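Local coordinates for major pollen allergen Jun a 1 (Juniperus ashei, PDB 1PXZ), which is a cedar pollen allergen with a parallel beta-helical core and has low pectate lyase activity, cleaving polygalacturonate by elimination, probably with calcium as cofactor, at residues 296-300 against 301-305. Residues are numbered along the deposited sequence; the frame is centred on the assembly and turned at random.
Sequences WRSTR and DAFIN
Ser298 and Asp301 face each other across the bend between strands 296-299 and 302-304, and the serine hydroxyl donates a short hydrogen bond to the aspartate, OG to OD2 2.6 Å. Asp301, traced outward from its backbone, brings CB to 3.6 Å from Ser298 OG, and its CG comes to 3.4 Å from Ser298 OG. With chi1 at -76°, CG sits beside the backbone N, and the carboxylate is carried into the inside of the bend. There the two oxygens divide the work. OD2 accepts the serine's bond on its anti side, 31° out of the carboxylate plane, and also pairs with Ser263 OG; OD1 accepts from the backbone N of Asn266. The serine reaches back with OG anti to its own backbone N (chi1 167°). That hydroxyl also receives a bond from a water at 2.7 Å from Ser298 OG, and the water in turn accepts from Asp301 N at 3.0 Å. Farther along, the Phe303 ring presents its edge, CZ coming 3.8 Å from Ser298 OG near the ring plane.

Arg300, with a left-handed backbone, makes the corner; its NH2 forms a salt bridge with Glu264 and a hydrogen bond with Val329 O. The two strands add on to the end of the parallel beta-helix, pairing in parallel with 260-264 and 267-269, and belong to a segment that binds IgE. Three donors on one carboxylate, two of them from Ser263 and Asn266, would spread its negative charge and probably keep Asp301 ionised, tying this corner to strand 260-264 and the bend after it.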
ATOM      1  N   TRP A 296      -5.653  14.923 -14.585  1.00  9.98           N
ATOM      2  CA  TRP A 296      -6.353  13.759 -14.052  1.00 10.64           C
ATOM      3  C   TRP A 296      -7.015  13.034 -15.212  1.00 10.47           C
ATOM      4  O   TRP A 296      -8.019  13.505 -15.745  1.00 10.70           O
ATOM      5  CB  TRP A 296      -7.393  14.147 -13.005  1.00  9.16           C
ATOM      6  CG  TRP A 296      -6.850  14.673 -11.714  1.00  8.04           C
ATOM      7  CD1 TRP A 296      -5.633  15.206 -11.444  1.00 10.35           C
ATOM      8  CD2 TRP A 296      -7.572  14.709 -10.464  1.00 10.13           C
ATOM      9  NE1 TRP A 296      -5.529  15.571 -10.133  1.00  9.07           N
ATOM     10  CE2 TRP A 296      -6.718  15.270  -9.510  1.00  7.80           C
ATOM     11  CE3 TRP A 296      -8.863  14.310 -10.079  1.00 13.35           C
ATOM     12  CZ2 TRP A 296      -7.103  15.452  -8.180  1.00 12.53           C
ATOM     13  CZ3 TRP A 296      -9.249  14.488  -8.752  1.00 12.34           C
ATOM     14  CH2 TRP A 296      -8.359  15.057  -7.820  1.00  8.26           C
ATOM     15  N   ARG A 297      -6.463  11.894 -15.608  1.00  5.55           N
ATOM     16  CA  ARG A 297      -6.947  11.189 -16.778  1.00  5.84           C
ATOM     17  C   ARG A 297      -7.636   9.861 -16.453  1.00 11.62           C
ATOM     18  O   ARG A 297      -7.237   9.159 -15.515  1.00 15.45           O
ATOM     19  CB  ARG A 297      -5.800  10.884 -17.742  1.00 10.93           C
ATOM     20  CG  ARG A 297      -4.846  12.037 -17.987  1.00 19.55           C
ATOM     21  CD  ARG A 297      -4.250  11.910 -19.389  1.00 33.72           C
ATOM     22  NE  ARG A 297      -3.371  10.750 -19.516  1.00 36.56           N
ATOM     23  CZ  ARG A 297      -2.045  10.865 -19.472  1.00 43.60           C
ATOM     24  NH1 ARG A 297      -1.529  12.079 -19.307  1.00 31.03           N
ATOM     25  NH2 ARG A 297      -1.263   9.798 -19.589  1.00 38.38           N
ATOM     26  N   SER A 298      -8.664   9.563 -17.243  1.00  9.41           N
ATOM     27  CA  SER A 298      -9.370   8.283 -17.152  1.00 11.15           C
ATOM     28  C   SER A 298      -9.292   7.571 -18.499  1.00 17.65           C
ATOM     29  O   SER A 298      -9.803   8.098 -19.497  1.00 13.69           O
ATOM     30  CB  SER A 298     -10.821   8.501 -16.723  1.00 12.26           C
ATOM     31  OG  SER A 298     -11.603   7.337 -16.919  1.00 11.03           O
ATOM     32  N   THR A 299      -8.658   6.406 -18.556  1.00  5.47           N
ATOM     33  CA  THR A 299      -8.489   5.639 -19.778  1.00  8.35           C
ATOM     34  C   THR A 299      -9.017   4.223 -19.671  1.00 11.17           C
ATOM     35  O   THR A 299      -8.509   3.487 -18.811  1.00 15.16           O
ATOM     36  CB  THR A 299      -6.980   5.546 -20.123  1.00 16.30           C
ATOM     37  OG1 THR A 299      -6.441   6.886 -20.119  1.00 26.67           O
ATOM     38  CG2 THR A 299      -6.759   4.943 -21.494  1.00 20.23           C
ATOM     39  N   ARG A 300      -9.962   3.812 -20.493  1.00  8.14           N
ATOM     40  CA  ARG A 300     -10.538   2.468 -20.521  1.00 10.51           C
ATOM     41  C   ARG A 300     -11.058   2.008 -19.161  1.00 10.05           C
ATOM     42  O   ARG A 300     -11.052   0.819 -18.856  1.00 11.66           O
ATOM     43  CB  ARG A 300      -9.515   1.459 -21.075  1.00 14.81           C
ATOM     44  CG  ARG A 300      -9.051   1.903 -22.473  1.00 19.85           C
ATOM     45  CD  ARG A 300      -8.082   0.936 -23.116  1.00 23.19           C
ATOM     46  NE  ARG A 300      -6.782   0.988 -22.442  1.00 25.15           N
ATOM     47  CZ  ARG A 300      -6.149  -0.067 -21.943  1.00 28.38           C
ATOM     48  NH1 ARG A 300      -6.677  -1.277 -22.035  1.00 31.76           N
ATOM     49  NH2 ARG A 300      -4.974   0.101 -21.349  1.00 25.30           N
ATOM     50  N   ASP A 301     -11.505   2.957 -18.362  1.00 10.93           N
ATOM     51  CA  ASP A 301     -12.194   2.664 -17.095  1.00  9.01           C
ATOM     52  C   ASP A 301     -13.573   2.116 -17.395  1.00 13.93           C
ATOM     53  O   ASP A 301     -14.138   2.353 -18.462  1.00 13.50           O
ATOM     54  CB  ASP A 301     -12.279   3.918 -16.236  1.00 10.32           C
ATOM     55  CG  ASP A 301     -10.980   4.321 -15.549  1.00 15.89           C
ATOM     56  OD1 ASP A 301     -10.141   3.429 -15.264  1.00 12.22           O
ATOM     57  OD2 ASP A 301     -10.779   5.532 -15.273  1.00 14.08           O
ATOM     58  N   ALA A 302     -14.144   1.359 -16.466  1.00  9.50           N
ATOM     59  CA  ALA A 302     -15.528   0.899 -16.611  1.00 10.04           C
ATOM     60  C   ALA A 302     -16.380   1.531 -15.511  1.00 18.32           C
ATOM     61  O   ALA A 302     -15.846   1.698 -14.406  1.00 12.22           O
ATOM     62  CB  ALA A 302     -15.600  -0.610 -16.590  1.00 11.28           C
ATOM     63  N   PHE A 303     -17.637   1.868 -15.797  1.00 11.67           N
ATOM     64  CA  PHE A 303     -18.461   2.617 -14.848  1.00 10.13           C
ATOM     65  C   PHE A 303     -19.795   1.912 -14.661  1.00 14.91           C
ATOM     66  O   PHE A 303     -20.489   1.624 -15.621  1.00 18.20           O
ATOM     67  CB  PHE A 303     -18.730   4.067 -15.301  1.00 11.24           C
ATOM     68  CG  PHE A 303     -17.420   4.829 -15.456  1.00 13.14           C
ATOM     69  CD1 PHE A 303     -16.844   5.444 -14.370  1.00  8.71           C
ATOM     70  CD2 PHE A 303     -16.771   4.914 -16.676  1.00 13.02           C
ATOM     71  CE1 PHE A 303     -15.639   6.114 -14.490  1.00  8.62           C
ATOM     72  CE2 PHE A 303     -15.566   5.577 -16.819  1.00 14.05           C
ATOM     73  CZ  PHE A 303     -15.001   6.180 -15.717  1.00  9.59           C
ATOM     74  N   ILE A 304     -20.134   1.633 -13.413  1.00 11.29           N
ATOM     75  CA  ILE A 304     -21.353   0.877 -13.140  1.00 10.84           C
ATOM     76  C   ILE A 304     -22.239   1.698 -12.214  1.00 13.13           C
ATOM     77  O   ILE A 304     -21.757   2.470 -11.373  1.00  9.70           O
ATOM     78  CB  ILE A 304     -20.966  -0.479 -12.533  1.00 13.82           C
ATOM     79  CG1 ILE A 304     -20.092  -1.324 -13.469  1.00 19.57           C
ATOM     80  CG2 ILE A 304     -22.192  -1.256 -12.088  1.00 16.40           C
ATOM     81  CD1 ILE A 304     -19.423  -2.503 -12.793  1.00 20.86           C
ATOM     82  N   ASN A 305     -23.552   1.547 -12.370  1.00 11.25           N
ATOM     83  CA  ASN A 305     -24.515   2.190 -11.489  1.00  9.94           C
ATOM     84  C   ASN A 305     -24.376   3.696 -11.497  1.00  7.22           C
ATOM     85  O   ASN A 305     -24.602   4.333 -10.466  1.00 10.45           O
ATOM     86  CB  ASN A 305     -24.400   1.679 -10.033  1.00 11.66           C
ATOM     87  CG  ASN A 305     -25.701   1.902  -9.270  1.00 23.53           C
ATOM     88  OD1 ASN A 305     -26.788   1.667  -9.819  1.00 21.59           O
ATOM     89  ND2 ASN A 305     -25.687   2.344  -8.015  1.00 15.82           N
TER
HETATM   90  O   HOH W   1     -12.098   5.824 -19.157  1.00 12.01           O